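Local coordinates for PlaB phospholipase (Legionella pneumophila, PDB 6ZTI), which acts as a phospholipase of the alpha/beta-hydrolase family and binds NAD(H), which mediates tetramerization and thereby controls its activity, at residues 217-221 against 263-267; 137-141 against 209-213; 198-202 against 318-324. Numbering follows the deposited sequence.

Interaction 1 (217-221 against 263-267); sequences SNGVV and GLSHS. Unlike the reference sequence in segment 217-221: Asn218 (reference Asp).
Two irregular loops meet here: 217-221 (after strand 191-197) packs on 263-267 (after strand 257-261), and the nearest CA atoms across them are those of Asn218 and Ser265, 4.7 Å apart. Ser217 OG accepts from Gly219 N at 2.9 Å in an ST turn, and Asn218, with chi1 p, turns OD1 back to take Val220 N and Val221 N, both at 2.9 Å, making an Asx turn and Asx motif. Gly219 has phi 101°, psi -20°, where a CB would jam against the preceding carbonyl. Across the loops, His266 N donates to Asn218 O (3.3 Å), while Asn218 ND2 makes a weak hydrogen bond to His266 ND1 (3.1 Å) at the ring edge. A water accepts from Asn218 ND2 at 3.1 Å and reaches Leu264 O and Ser265 O weakly. With His266 chi1 t, Val220 CB lies over one ring face, 3.7 Å from the His266 centroid, a CH-pi contact. His266 NE2 bonds weakly to Ser100 OG, so Ser100, His266 and position 218, Asp in the reference sequence, are placed as in an alpha/beta-hydrolase catalytic triad, probably this enzyme's. Here the Asn218 amide donates to ND1, which must be an acceptor; a carboxylate would instead accept its proton.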
loop_
_atom_site.group_PDB
_atom_site.type_symbol
_atom_site.label_atom_id
_atom_site.label_comp_id
_atom_site.label_asym_id
_atom_site.label_seq_id
_atom_site.Cartn_x
_atom_site.Cartn_y
_atom_site.Cartn_z
ATOM N N SER B 217 5.263 22.742 23.509
ATOM C CA SER B 217 5.971 22.945 22.262
ATOM C C SER B 217 5.955 24.428 21.929
ATOM O O SER B 217 5.222 25.218 22.535
ATOM C CB SER B 217 5.342 22.144 21.122
ATOM O OG SER B 217 4.407 22.939 20.410
ATOM N N ASN B 218 6.778 24.804 20.950
ATOM C CA ASN B 218 6.782 26.156 20.403
ATOM C C ASN B 218 6.006 26.248 19.094
ATOM O O ASN B 218 6.150 27.232 18.353
ATOM C CB ASN B 218 8.216 26.651 20.202
ATOM C CG ASN B 218 8.985 25.840 19.166
ATOM O OD1 ASN B 218 8.429 24.989 18.483
ATOM N ND2 ASN B 218 10.280 26.119 19.041
ATOM N N GLY B 219 5.171 25.251 18.810
ATOM C CA GLY B 219 4.454 25.149 17.567
ATOM C C GLY B 219 5.066 24.173 16.590
ATOM O O GLY B 219 4.377 23.729 15.671
ATOM N N VAL B 220 6.343 23.830 16.762
ATOM C CA VAL B 220 7.017 22.938 15.827
ATOM C C VAL B 220 7.782 21.855 16.576
ATOM O O VAL B 220 7.740 20.689 16.187
ATOM C CB VAL B 220 7.957 23.729 14.899
ATOM C CG1 VAL B 220 8.744 22.793 13.999
ATOM C CG2 VAL B 220 7.177 24.721 14.084
ATOM N N VAL B 221 8.500 22.223 17.637
ATOM C CA VAL B 221 9.331 21.288 18.386
ATOM C C VAL B 221 8.923 21.326 19.846
ATOM O O VAL B 221 8.773 22.402 20.435
ATOM C CB VAL B 221 10.833 21.600 18.235
ATOM C CG1 VAL B 221 11.304 21.251 16.843
ATOM C CG2 VAL B 221 11.123 23.067 18.542
ATOM N N GLY B 263 8.812 33.691 26.226
ATOM C CA GLY B 263 8.046 34.463 25.264
ATOM C C GLY B 263 8.372 34.217 23.815
ATOM O O GLY B 263 8.073 35.066 22.968
ATOM N N LEU B 264 8.952 33.074 23.490
ATOM C CA LEU B 264 9.530 32.834 22.176
ATOM C C LEU B 264 8.925 31.594 21.532
ATOM O O LEU B 264 8.824 30.541 22.173
ATOM C CB LEU B 264 11.047 32.693 22.297
ATOM C CG LEU B 264 11.827 33.919 22.788
ATOM C CD1 LEU B 264 13.287 33.574 22.843
ATOM C CD2 LEU B 264 11.610 35.109 21.879
ATOM N N SER B 265 8.535 31.721 20.259
ATOM C CA SER B 265 7.970 30.636 19.471
ATOM C C SER B 265 9.024 30.137 18.491
ATOM O O SER B 265 10.176 30.565 18.515
ATOM C CB SER B 265 6.718 31.095 18.728
ATOM O OG SER B 265 7.046 32.077 17.749
ATOM N N HIS B 266 8.628 29.238 17.592
ATOM C CA HIS B 266 9.607 28.682 16.664
ATOM C C HIS B 266 10.016 29.688 15.594
ATOM O O HIS B 266 11.206 29.816 15.279
ATOM C CB HIS B 266 9.054 27.423 16.003
ATOM C CG HIS B 266 10.104 26.562 15.364
ATOM N ND1 HIS B 266 11.031 25.851 16.097
ATOM C CD2 HIS B 266 10.366 26.292 14.062
ATOM C CE1 HIS B 266 11.819 25.180 15.275
ATOM N NE2 HIS B 266 11.431 25.423 14.036
ATOM N N SER B 267 9.046 30.409 15.030
ATOM C CA SER B 267 9.223 31.161 13.805
ATOM C C SER B 267 8.442 32.460 13.885
ATOM O O SER B 267 7.697 32.711 14.838
ATOM C CB SER B 267 8.753 30.334 12.600
ATOM O OG SER B 267 9.513 29.154 12.487
HETATM O O HOH W 1 10.981 28.728 20.574
#

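Interaction 2 (137-141 against 209-213); sequences ALAQL and NSYTG. With SND (thionicotinamide-adenine-dinucleotide), chain H.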
loop_
_atom_site.group_PDB
_atom_site.type_symbol
_atom_site.label_atom_id
_atom_site.label_comp_id
_atom_site.label_asym_id
_atom_site.label_seq_id
_atom_site.Cartn_x
_atom_site.Cartn_y
_atom_site.Cartn_z
ATOM N N ALA B 137 6.727 16.311 15.804
ATOM C CA ALA B 137 5.465 15.611 15.596
ATOM C C ALA B 137 4.838 15.966 14.261
ATOM O O ALA B 137 4.064 15.170 13.714
ATOM C CB ALA B 137 4.504 15.939 16.737
ATOM N N LEU B 138 5.171 17.137 13.714
ATOM C CA LEU B 138 4.576 17.595 12.472
ATOM C C LEU B 138 5.091 16.831 11.255
ATOM O O LEU B 138 4.416 16.819 10.217
ATOM C CB LEU B 138 4.854 19.084 12.281
ATOM C CG LEU B 138 4.127 20.097 13.160
ATOM C CD1 LEU B 138 4.636 21.489 12.859
ATOM C CD2 LEU B 138 2.646 20.024 12.897
ATOM N N ALA B 139 6.267 16.201 11.353
ATOM C CA ALA B 139 6.889 15.598 10.176
ATOM C C ALA B 139 6.017 14.505 9.586
ATOM O O ALA B 139 5.942 14.352 8.360
ATOM C CB ALA B 139 8.270 15.036 10.537
ATOM N N GLN B 140 5.342 13.737 10.436
ATOM C CA GLN B 140 4.501 12.662 9.936
ATOM C C GLN B 140 3.368 13.197 9.066
ATOM O O GLN B 140 2.988 12.551 8.084
ATOM C CB GLN B 140 3.956 11.840 11.105
ATOM C CG GLN B 140 3.159 10.639 10.656
ATOM C CD GLN B 140 2.895 9.649 11.774
ATOM O OE1 GLN B 140 1.811 9.621 12.350
ATOM N NE2 GLN B 140 3.888 8.817 12.077
ATOM N N LEU B 141 2.838 14.381 9.381
ATOM C CA LEU B 141 1.828 15.002 8.532
ATOM C C LEU B 141 2.276 15.137 7.076
ATOM O O LEU B 141 1.455 15.451 6.211
ATOM C CB LEU B 141 1.446 16.374 9.071
ATOM C CG LEU B 141 0.994 16.396 10.529
ATOM C CD1 LEU B 141 0.488 17.782 10.882
ATOM C CD2 LEU B 141 -0.089 15.348 10.816
ATOM N N ASN B 209 -4.793 21.051 12.312
ATOM C CA ASN B 209 -3.582 20.383 12.785
ATOM C C ASN B 209 -3.125 21.010 14.099
ATOM O O ASN B 209 -2.234 21.867 14.121
ATOM C CB ASN B 209 -2.497 20.435 11.731
ATOM C CG ASN B 209 -2.860 19.606 10.513
ATOM O OD1 ASN B 209 -2.900 18.385 10.587
ATOM N ND2 ASN B 209 -3.188 20.262 9.414
ATOM N N SER B 210 -3.646 20.463 15.198
ATOM C CA SER B 210 -3.490 21.051 16.519
ATOM C C SER B 210 -2.075 20.916 17.073
ATOM O O SER B 210 -1.755 21.596 18.054
ATOM C CB SER B 210 -4.511 20.423 17.474
ATOM O OG SER B 210 -4.276 19.032 17.636
ATOM N N TYR B 211 -1.217 20.077 16.478
ATOM C CA TYR B 211 0.198 20.112 16.839
ATOM C C TYR B 211 0.763 21.531 16.753
ATOM O O TYR B 211 1.686 21.886 17.498
ATOM C CB TYR B 211 1.007 19.190 15.927
ATOM C CG TYR B 211 0.971 17.710 16.251
ATOM C CD1 TYR B 211 0.943 17.245 17.557
ATOM C CD2 TYR B 211 0.985 16.773 15.225
ATOM C CE1 TYR B 211 0.925 15.879 17.826
ATOM C CE2 TYR B 211 0.956 15.425 15.478
ATOM C CZ TYR B 211 0.932 14.977 16.764
ATOM O OH TYR B 211 0.919 13.621 16.971
ATOM N N THR B 212 0.210 22.366 15.876
ATOM C CA THR B 212 0.728 23.723 15.739
ATOM C C THR B 212 0.443 24.597 16.956
ATOM O O THR B 212 0.909 25.741 16.989
ATOM C CB THR B 212 0.157 24.368 14.491
ATOM O OG1 THR B 212 -1.271 24.402 14.565
ATOM C CG2 THR B 212 0.575 23.579 13.260
ATOM N N GLY B 213 -0.322 24.101 17.933
ATOM C CA GLY B 213 -0.516 24.796 19.200
ATOM C C GLY B 213 -0.279 23.927 20.428
ATOM O O GLY B 213 -0.725 24.269 21.527
HETATM P PA SND H . -6.199 11.917 12.395
HETATM O O1A SND H . -6.577 10.564 12.899
HETATM O O2A SND H . -6.524 13.111 13.249
HETATM O O5B SND H . -6.822 12.251 10.947
HETATM C C5B SND H . -6.875 11.191 9.982
HETATM C C4B SND H . -7.006 11.824 8.622
HETATM O O4B SND H . -8.176 12.679 8.587
HETATM C C3B SND H . -5.825 12.702 8.208
HETATM O O3B SND H . -5.542 12.497 6.830
HETATM C C2B SND H . -6.345 14.113 8.471
HETATM O O2B SND H . -5.706 15.084 7.658
HETATM C C1B SND H . -7.810 13.945 8.082
HETATM N N9A SND H . -8.696 14.944 8.666
HETATM C C8A SND H . -9.118 15.013 9.968
HETATM N N7A SND H . -9.821 16.084 10.248
HETATM C C5A SND H . -9.862 16.772 9.042
HETATM C C6A SND H . -10.405 18.017 8.684
HETATM N N6A SND H . -11.105 18.789 9.521
HETATM N N1A SND H . -10.222 18.438 7.413
HETATM C C2A SND H . -9.567 17.646 6.562
HETATM N N3A SND H . -9.025 16.445 6.784
HETATM C C4A SND H . -9.192 16.071 8.056
HETATM O O3 SND H . -4.633 11.941 12.132
HETATM P PN SND H . -3.607 13.005 11.521
HETATM O O1N SND H . -4.261 14.336 11.576
HETATM O O2N SND H . -3.127 12.481 10.228
HETATM O O5D SND H . -2.428 12.917 12.608
HETATM C C5D SND H . -1.351 11.971 12.437
HETATM C C4D SND H . -0.952 11.380 13.773
HETATM O O4D SND H . -0.669 12.436 14.723
HETATM C C3D SND H . -1.993 10.499 14.462
HETATM O O3D SND H . -1.308 9.519 15.240
HETATM C C2D SND H . -2.744 11.514 15.326
HETATM O O2D SND H . -3.435 10.938 16.431
HETATM C C1D SND H . -1.571 12.364 15.800
HETATM N N1N SND H . -2.057 13.785 16.114
HETATM C C2N SND H . -2.159 14.617 15.065
HETATM C C3N SND H . -2.490 15.942 15.265
HETATM C C7N SND H . -2.460 16.901 14.129
HETATM S S7N SND H . -1.796 18.415 14.308
HETATM N N7N SND H . -2.945 16.480 12.979
HETATM C C4N SND H . -2.732 16.382 16.561
HETATM C C5N SND H . -2.647 15.496 17.620
HETATM C C6N SND H . -2.304 14.186 17.376
#
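The ring of Tyr211 is held between protein and ligand: Ala137 CB lies over one face, 3.6 Å from the ring centroid and only 6° off the normal in a CH-pi contact, while C3N of the thionicotinamide ring sits over the opposite face, 3.7 Å from the same Tyr211 centroid. Leu138 and Leu141 extend the apolar surface, with Leu138 CD2 3.5 Å from Tyr211 CB and Leu141 CD1 near the ring edge, 4.5 Å from Tyr211 CD2. No hydrogen bond joins the two segments. Both are loops that follow strands of the parallel alpha/beta-hydrolase sheet (137-141 after strand 123-129; 209-213 after strand 191-197), and together they line a pocket for the dinucleotide. That pocket spans a subunit boundary, since the ligand also reaches Leu360, Arg381 and Tyr393 of the second subunit. The second loop makes a short 3-10 turn over residues 210-212, in which Asn209 O accepts from both Thr212 N (3.0 Å) and Thr212 OG1 (2.7 Å). The preceding Asn209 points its OD1 to the ligand, accepting from N7N at 3.1 Å and also from Arg145, while Leu141 CD1 packs 3.5 Å from Asn209 OD1. At the far end of the ring, Tyr211 OH is hydrogen-bonded to Asp380.

Interaction 3 (198-202 against 318-324); sequences QKIDR and QKNEHKE. With SND (thionicotinamide-adenine-dinucleotide), chain I.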
loop_
_atom_site.group_PDB
_atom_site.type_symbol
_atom_site.label_atom_id
_atom_site.label_comp_id
_atom_site.label_asym_id
_atom_site.label_seq_id
_atom_site.Cartn_x
_atom_site.Cartn_y
_atom_site.Cartn_z
ATOM N N GLN B 198 8.791 28.031 24.512
ATOM C CA GLN B 198 7.573 27.231 24.584
ATOM C C GLN B 198 6.322 28.087 24.437
ATOM O O GLN B 198 5.263 27.750 24.981
ATOM C CB GLN B 198 7.506 26.454 25.891
ATOM C CG GLN B 198 7.661 27.289 27.119
ATOM C CD GLN B 198 7.321 26.485 28.332
ATOM O OE1 GLN B 198 7.788 25.355 28.485
ATOM N NE2 GLN B 198 6.471 27.031 29.180
ATOM N N LYS B 199 6.423 29.169 23.683
ATOM C CA LYS B 199 5.308 30.060 23.397
ATOM C C LYS B 199 4.729 29.720 22.026
ATOM O O LYS B 199 5.480 29.549 21.063
ATOM C CB LYS B 199 5.786 31.517 23.411
ATOM C CG LYS B 199 4.720 32.541 23.714
ATOM C CD LYS B 199 4.362 32.522 25.194
ATOM C CE LYS B 199 3.456 33.689 25.554
ATOM N NZ LYS B 199 2.760 33.466 26.853
ATOM N N ILE B 200 3.406 29.609 21.932
ATOM C CA ILE B 200 2.746 29.458 20.638
ATOM C C ILE B 200 2.504 30.846 20.080
ATOM O O ILE B 200 2.011 31.730 20.790
ATOM C CB ILE B 200 1.419 28.689 20.755
ATOM C CG1 ILE B 200 1.627 27.307 21.375
ATOM C CG2 ILE B 200 0.755 28.583 19.376
ATOM C CD1 ILE B 200 2.651 26.437 20.660
ATOM N N ASP B 201 2.861 31.056 18.818
ATOM C CA ASP B 201 2.407 32.265 18.140
ATOM C C ASP B 201 0.996 31.953 17.651
ATOM O O ASP B 201 0.803 31.277 16.635
ATOM C CB ASP B 201 3.328 32.692 17.007
ATOM C CG ASP B 201 2.935 34.063 16.436
ATOM O OD1 ASP B 201 1.764 34.452 16.608
ATOM O OD2 ASP B 201 3.776 34.762 15.835
ATOM N N ARG B 202 0.003 32.439 18.394
ATOM C CA ARG B 202 -1.371 31.989 18.206
ATOM C C ARG B 202 -1.989 32.520 16.924
ATOM O O ARG B 202 -3.063 32.046 16.537
ATOM C CB ARG B 202 -2.199 32.380 19.434
ATOM C CG ARG B 202 -1.645 31.728 20.706
ATOM C CD ARG B 202 -2.688 31.488 21.773
ATOM N NE ARG B 202 -2.101 30.756 22.879
ATOM C CZ ARG B 202 -1.993 29.434 22.924
ATOM N NH1 ARG B 202 -2.448 28.680 21.928
ATOM N NH2 ARG B 202 -1.425 28.863 23.972
ATOM N N GLN B 318 9.050 28.642 33.020
ATOM C CA GLN B 318 7.955 27.688 33.001
ATOM C C GLN B 318 6.946 27.969 34.103
ATOM O O GLN B 318 5.753 27.708 33.922
ATOM C CB GLN B 318 8.525 26.271 33.065
ATOM C CG GLN B 318 9.290 25.924 31.788
ATOM C CD GLN B 318 9.693 24.458 31.664
ATOM O OE1 GLN B 318 10.295 23.873 32.569
ATOM N NE2 GLN B 318 9.386 23.869 30.516
ATOM N N LYS B 319 7.375 28.547 35.227
ATOM C CA LYS B 319 6.397 28.997 36.216
ATOM C C LYS B 319 5.586 30.179 35.688
ATOM O O LYS B 319 4.352 30.192 35.798
ATOM C CB LYS B 319 7.100 29.362 37.527
ATOM C CG LYS B 319 7.738 28.174 38.207
ATOM C CD LYS B 319 6.733 27.407 39.053
ATOM C CE LYS B 319 7.425 26.363 39.924
ATOM N NZ LYS B 319 8.498 26.961 40.786
ATOM N N ASN B 320 6.259 31.155 35.071
ATOM C CA ASN B 320 5.583 32.373 34.628
ATOM C C ASN B 320 4.614 32.113 33.481
ATOM O O ASN B 320 3.616 32.828 33.348
ATOM C CB ASN B 320 6.606 33.424 34.189
ATOM C CG ASN B 320 7.321 34.078 35.359
ATOM O OD1 ASN B 320 6.909 33.949 36.508
ATOM N ND2 ASN B 320 8.396 34.800 35.063
ATOM N N GLU B 321 4.897 31.125 32.639
ATOM C CA GLU B 321 4.087 30.830 31.466
ATOM C C GLU B 321 3.103 29.701 31.711
ATOM O O GLU B 321 2.406 29.280 30.776
ATOM C CB GLU B 321 5.006 30.496 30.286
ATOM C CG GLU B 321 5.966 31.657 29.966
ATOM C CD GLU B 321 6.727 31.479 28.661
ATOM O OE1 GLU B 321 6.765 30.343 28.138
ATOM O OE2 GLU B 321 7.280 32.485 28.161
ATOM N N HIS B 322 3.019 29.223 32.952
ATOM C CA HIS B 322 2.140 28.109 33.279
ATOM C C HIS B 322 0.697 28.389 32.881
ATOM O O HIS B 322 -0.019 27.480 32.445
ATOM C CB HIS B 322 2.236 27.832 34.768
ATOM C CG HIS B 322 1.267 26.812 35.259
ATOM N ND1 HIS B 322 0.381 27.068 36.281
ATOM C CD2 HIS B 322 1.050 25.531 34.882
ATOM C CE1 HIS B 322 -0.342 25.987 36.513
ATOM N NE2 HIS B 322 0.045 25.042 35.679
ATOM N N LYS B 323 0.238 29.626 33.062
ATOM C CA LYS B 323 -1.116 30.022 32.691
ATOM C C LYS B 323 -1.048 31.228 31.769
ATOM O O LYS B 323 -0.335 32.193 32.051
ATOM C CB LYS B 323 -1.973 30.360 33.914
ATOM C CG LYS B 323 -2.427 29.147 34.689
ATOM C CD LYS B 323 -3.465 29.547 35.734
ATOM C CE LYS B 323 -3.338 28.740 37.025
ATOM N NZ LYS B 323 -4.253 27.558 37.066
ATOM N N GLU B 324 -1.802 31.170 30.681
ATOM C CA GLU B 324 -1.855 32.221 29.678
ATOM C C GLU B 324 -3.317 32.513 29.397
ATOM O O GLU B 324 -4.100 31.585 29.166
ATOM C CB GLU B 324 -1.128 31.772 28.405
ATOM C CG GLU B 324 -1.179 32.736 27.212
ATOM C CD GLU B 324 -0.661 32.082 25.936
ATOM O OE1 GLU B 324 -0.444 30.844 25.957
ATOM O OE2 GLU B 324 -0.468 32.789 24.922
HETATM P PA SND I . -8.350 22.102 19.627
HETATM O O1A SND I . -7.851 23.313 18.891
HETATM O O2A SND I . -7.321 21.376 20.466
HETATM O O5B SND I . -9.014 21.045 18.591
HETATM C C5B SND I . -9.386 19.699 18.950
HETATM C C4B SND I . -9.451 18.953 17.639
HETATM O O4B SND I . -10.352 19.652 16.746
HETATM C C3B SND I . -8.131 18.859 16.880
HETATM O O3B SND I . -8.077 17.698 16.064
HETATM C C2B SND I . -8.160 20.117 16.018
HETATM O O2B SND I . -7.335 19.992 14.867
HETATM C C1B SND I . -9.642 20.162 15.636
HETATM N N9A SND I . -10.164 21.493 15.328
HETATM C C8A SND I . -9.863 22.671 15.961
HETATM N N7A SND I . -10.468 23.717 15.455
HETATM C C5A SND I . -11.222 23.193 14.417
HETATM C C6A SND I . -12.077 23.786 13.469
HETATM N N6A SND I . -12.322 25.096 13.408
HETATM N N1A SND I . -12.672 22.976 12.565
HETATM C C2A SND I . -12.415 21.666 12.608
HETATM N N3A SND I . -11.613 20.998 13.441
HETATM C C4A SND I . -11.046 21.822 14.329
HETATM O O3 SND I . -9.632 22.404 20.517
HETATM P PN SND I . -10.208 23.589 21.421
HETATM O O1N SND I . -9.091 24.180 22.187
HETATM O O2N SND I . -11.392 23.086 22.148
HETATM O O5D SND I . -10.648 24.591 20.263
HETATM C C5D SND I . -11.632 25.619 20.450
HETATM C C4D SND I . -11.337 26.688 19.430
HETATM O O4D SND I . -10.088 27.342 19.755
HETATM C C3D SND I . -11.198 26.189 17.990
HETATM O O3D SND I . -11.901 27.084 17.142
HETATM C C2D SND I . -9.683 26.189 17.771
HETATM O O2D SND I . -9.281 26.377 16.419
HETATM C C1D SND I . -9.282 27.387 18.613
HETATM N N1N SND I . -7.861 27.243 19.043
HETATM C C2N SND I . -7.033 28.241 18.692
HETATM C C3N SND I . -5.720 28.229 19.115
HETATM C C7N SND I . -4.774 29.299 18.705
HETATM S S7N SND I . -3.224 29.335 19.308
HETATM N N7N SND I . -5.220 30.191 17.845
HETATM C C4N SND I . -5.287 27.174 19.906
HETATM C C5N SND I . -6.156 26.150 20.235
HETATM C C6N SND I . -7.450 26.199 19.786
HETATM O O HOH W 2 8.778 30.490 25.902
HETATM O O HOH W 3 5.211 25.973 31.700
HETATM O O HOH W 4 4.506 28.997 27.032
HETATM O O HOH W 5 1.934 29.315 24.572
#
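Gln318, near the end of helix 300-320, donates from NE2 to Gln198 OE1 at 3.0 Å, almost linearly; the same amide nitrogen also bonds Asn450. Its carbonyl oxygen takes part as well, through a water lying 2.9 Å from Gln318 O and 3.0 Å from Gln198 NE2. Three residues on, the chain leaves helical geometry at Glu321, whose side chain reaches back over Gln198: Glu321 OE1 receives a weak bond from Gln198 NE2 (3.5 Å) and touches Gln198 CG at 3.3 Å. A water that accepts from Gln198 N (2.8 Å) donates to Glu321 OE1 (3.0 Å), and a second one sits between Glu321 OE1 and Gln198 O. Glu321 OE2 accepts from Gly263 N. The contact thus ties the loop after the hydrolase-sheet strand 191-197 to the turn between helix 300-320 and the beta hairpin of strands 323-327 and 332-336. On that hairpin, Glu324 is the acid of a small salt-bridge network. Its OE1 pairs with Arg202 NH2 at 3.0 Å, its OE2 takes a weak bond from Arg202 NE (3.3 Å), and Lys199 NZ is a long 3.8 Å from Glu324 OE2. A water accepting from Ile200 N (3.0 Å) donates to Glu324 OE1 (3.1 Å). Arg202 also makes a cation-pi contact with Tyr335, and its backbone O accepts from N7N of the dinucleotide at 3.1 Å.

All three contacts use the long loop between strand 191-197 and helix 223-226, which contributes 198-202, 209-213 and 217-221 in turn. Interactions 1 and 3, with centres about 10 Å apart, are joined directly: Gly263 N lies 2.7 Å from Glu321 OE2, and Leu264 O 3.2 Å from Lys199 N. Interaction 1 meets interaction 2, centres about 12 Å apart, where Leu138 CD1 packs 3.6 Å from Gly219 O. Tyr211 of interaction 2 packs on one dinucleotide and Arg202 of interaction 3 binds another, which Asn209 and Ser210 border as well; the Ser265 side chain is about 10 Å from bound dinucleotide. The loop that carries Asn218, at the position of the probable catalytic acid, thus also lines both nucleotide pockets.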